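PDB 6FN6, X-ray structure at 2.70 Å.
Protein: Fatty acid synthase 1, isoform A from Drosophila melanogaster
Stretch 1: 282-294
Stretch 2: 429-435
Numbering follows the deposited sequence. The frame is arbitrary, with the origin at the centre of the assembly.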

# COMPACT_ATOMS: atom_id res chain seq x y z
N ALA A 282 -17.35 54.24 -35.69
CA ALA A 282 -18.40 55.21 -35.95
C ALA A 282 -19.15 54.82 -37.22
O ALA A 282 -20.38 54.86 -37.27
N ARG A 283 -18.40 54.43 -38.24
CA ARG A 283 -18.97 54.00 -39.51
C ARG A 283 -19.85 52.77 -39.34
O ARG A 283 -20.96 52.70 -39.87
N LEU A 284 -19.34 51.78 -38.61
CA LEU A 284 -20.10 50.56 -38.36
C LEU A 284 -21.42 50.87 -37.67
O LEU A 284 -22.45 50.29 -38.00
N HIS A 285 -21.39 51.78 -36.70
CA HIS A 285 -22.60 52.21 -36.01
C HIS A 285 -23.58 52.89 -36.98
O HIS A 285 -24.79 52.66 -36.92
N ALA A 286 -23.05 53.72 -37.87
CA ALA A 286 -23.87 54.39 -38.86
C ALA A 286 -24.63 53.36 -39.69
O ALA A 286 -25.83 53.51 -39.94
N LEU A 287 -23.93 52.31 -40.10
CA LEU A 287 -24.55 51.22 -40.86
C LEU A 287 -25.57 50.47 -40.00
O LEU A 287 -26.62 50.06 -40.49
N ASP A 288 -25.24 50.28 -38.73
CA ASP A 288 -26.13 49.60 -37.80
C ASP A 288 -27.43 50.37 -37.63
O ASP A 288 -28.51 49.79 -37.60
N VAL A 289 -27.32 51.69 -37.52
CA VAL A 289 -28.49 52.54 -37.37
C VAL A 289 -29.33 52.47 -38.63
O VAL A 289 -30.56 52.41 -38.57
N ALA A 290 -28.67 52.48 -39.78
CA ALA A 290 -29.36 52.50 -41.06
C ALA A 290 -30.23 51.27 -41.24
O ALA A 290 -31.41 51.37 -41.58
N ILE A 291 -29.65 50.09 -41.01
CA ILE A 291 -30.37 48.84 -41.18
C ILE A 291 -31.52 48.77 -40.18
O ILE A 291 -32.59 48.26 -40.48
N GLN A 292 -31.29 49.29 -38.98
CA GLN A 292 -32.32 49.32 -37.95
C GLN A 292 -33.56 50.08 -38.43
O GLN A 292 -34.68 49.63 -38.23
N VAL A 293 -33.34 51.24 -39.03
CA VAL A 293 -34.43 52.06 -39.53
C VAL A 293 -35.18 51.32 -40.63
O VAL A 293 -36.41 51.38 -40.71
N ILE A 294 -34.44 50.61 -41.48
CA ILE A 294 -35.04 49.87 -42.59
C ILE A 294 -35.90 48.74 -42.04
O ILE A 294 -37.04 48.55 -42.47
N VAL A 429 -33.84 60.72 -45.71
CA VAL A 429 -34.49 60.33 -44.47
C VAL A 429 -33.54 60.57 -43.31
O VAL A 429 -33.93 61.13 -42.29
N GLN A 430 -32.29 60.15 -43.47
CA GLN A 430 -31.28 60.37 -42.44
C GLN A 430 -29.97 60.84 -43.06
O GLN A 430 -29.64 60.51 -44.20
N GLU A 431 -29.22 61.62 -42.28
CA GLU A 431 -27.86 62.02 -42.66
C GLU A 431 -26.93 61.87 -41.47
O GLU A 431 -27.02 62.62 -40.50
N GLN A 432 -26.05 60.88 -41.54
CA GLN A 432 -25.10 60.62 -40.47
C GLN A 432 -23.69 60.90 -40.94
O GLN A 432 -23.25 60.38 -41.97
N SER A 433 -22.98 61.73 -40.19
CA SER A 433 -21.61 62.09 -40.53
C SER A 433 -20.71 60.88 -40.38
O SER A 433 -20.92 60.05 -39.49
N LEU A 434 -19.71 60.79 -41.25
CA LEU A 434 -18.67 59.78 -41.13
C LEU A 434 -17.36 60.53 -41.01
O LEU A 434 -16.51 60.51 -41.90
N GLY A 435 -17.21 61.22 -39.88
CA GLY A 435 -16.14 62.17 -39.71
C GLY A 435 -16.54 63.41 -40.47
O GLY A 435 -17.73 63.71 -40.60

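A helix packed against a strand commonly presents small or branched residues, and this segment of fatty acid synthase is a compact example. Helix 282-294 runs nearly antiparallel to strand 429-433, at 167°, with the axes approaching to 9.3 Å. Residues A282, A286, V289 and V293 direct their CA-to-CB bonds toward the strand, a spacing of three or four that keeps them on one helical face, although A282 makes no contact within 4.5 Å. From the strand, V429, Q430 and Q432 point toward the helix.

The apolar part centres on L434, just beyond the strand. Its CA-to-CB bond points sideways, but the m,t rotamer brings its end nearer the helix, where L434 CD2 lies 3.7 Å from A286 CB and 3.8 Å from R283 CA. A286 CB also lies 3.8 Å from CG of Q432 (chi1 t, chi2 p), so this one methyl meets two neighbours.

The remaining contacts are van der Waals approaches to a glutamine. Q430, with chi1 m and chi2 t, places NE2 3.7 Å from CG1 of V289 and 3.9 Å from CG2 of V293; both valines are t.

No hydrogen bond crosses the interface. Polar groups find partners otherwise: Q432 NE2 donates to S433 O at 2.9 Å, and Q430 OE1 is bonded elsewhere in the structure.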

# COMPACT_ATOMS: atom_id res chain seq x y z
CB ALA A 282 -17.82 56.61 -36.08
CB ARG A 283 -17.87 53.73 -40.53
CG ARG A 283 -18.36 53.48 -41.95
CD ARG A 283 -17.23 53.64 -42.95
NE ARG A 283 -17.62 53.20 -44.29
CZ ARG A 283 -17.57 51.94 -44.71
NH1 ARG A 283 -17.16 50.98 -43.88
NH2 ARG A 283 -17.93 51.62 -45.94
CB LEU A 284 -19.27 49.58 -37.52
CG LEU A 284 -18.07 48.93 -38.22
CD1 LEU A 284 -17.37 47.98 -37.27
CD2 LEU A 284 -18.47 48.20 -39.50
CB HIS A 285 -22.26 53.16 -34.86
CG HIS A 285 -21.74 52.47 -33.64
ND1 HIS A 285 -21.97 51.13 -33.39
CD2 HIS A 285 -21.01 52.93 -32.60
CE1 HIS A 285 -21.40 50.80 -32.25
NE2 HIS A 285 -20.81 51.87 -31.75
CB ALA A 286 -23.01 55.28 -39.76
CB LEU A 287 -23.50 50.25 -41.39
CG LEU A 287 -22.54 50.79 -42.45
CD1 LEU A 287 -21.30 49.92 -42.53
CD2 LEU A 287 -23.23 50.86 -43.80
CB ASP A 288 -25.44 49.40 -36.45
CG ASP A 288 -26.08 48.30 -35.63
OD1 ASP A 288 -27.31 48.09 -35.76
OD2 ASP A 288 -25.36 47.64 -34.86
CB VAL A 289 -28.09 53.99 -37.05
CG1 VAL A 289 -29.31 54.91 -37.11
CG2 VAL A 289 -27.44 54.08 -35.68
CB ALA A 290 -28.36 52.61 -42.20
CB ILE A 291 -29.42 47.63 -41.03
CG1 ILE A 291 -28.40 47.61 -42.17
CG2 ILE A 291 -30.21 46.32 -40.98
CD1 ILE A 291 -28.99 47.38 -43.55
CB GLN A 292 -31.79 49.94 -36.66
CG GLN A 292 -31.04 48.96 -35.79
CD GLN A 292 -30.53 49.60 -34.52
OE1 GLN A 292 -31.26 50.33 -33.84
NE2 GLN A 292 -29.27 49.33 -34.18
CB VAL A 293 -33.92 53.43 -40.04
CG1 VAL A 293 -35.04 54.23 -40.70
CG2 VAL A 293 -33.31 54.22 -38.89
CB ILE A 294 -33.96 49.33 -43.54
CG1 ILE A 294 -33.19 50.49 -44.17
CG2 ILE A 294 -34.58 48.47 -44.63
CD1 ILE A 294 -31.91 50.07 -44.86
CB VAL A 429 -34.95 58.86 -44.53
CG1 VAL A 429 -35.45 58.40 -43.16
CG2 VAL A 429 -36.04 58.69 -45.58
CB GLN A 430 -31.03 59.10 -41.63
CG GLN A 430 -32.15 58.75 -40.65
CD GLN A 430 -31.68 57.89 -39.50
OE1 GLN A 430 -32.18 58.02 -38.38
NE2 GLN A 430 -30.72 57.01 -39.76
CB GLU A 431 -27.83 63.45 -43.18
CG GLU A 431 -28.41 63.63 -44.56
CD GLU A 431 -28.50 65.09 -44.98
OE1 GLU A 431 -27.99 65.95 -44.23
OE2 GLU A 431 -29.07 65.36 -46.05
CB GLN A 432 -25.22 59.18 -39.96
CG GLN A 432 -24.15 58.77 -38.95
CD GLN A 432 -24.14 59.66 -37.72
OE1 GLN A 432 -25.10 59.70 -36.96
NE2 GLN A 432 -23.03 60.38 -37.52
CB SER A 433 -21.12 63.24 -39.65
OG SER A 433 -21.09 62.85 -38.29
CB LEU A 434 -18.66 58.84 -42.35
CG LEU A 434 -19.94 58.02 -42.54
CD1 LEU A 434 -19.91 57.25 -43.85
CD2 LEU A 434 -20.14 57.07 -41.36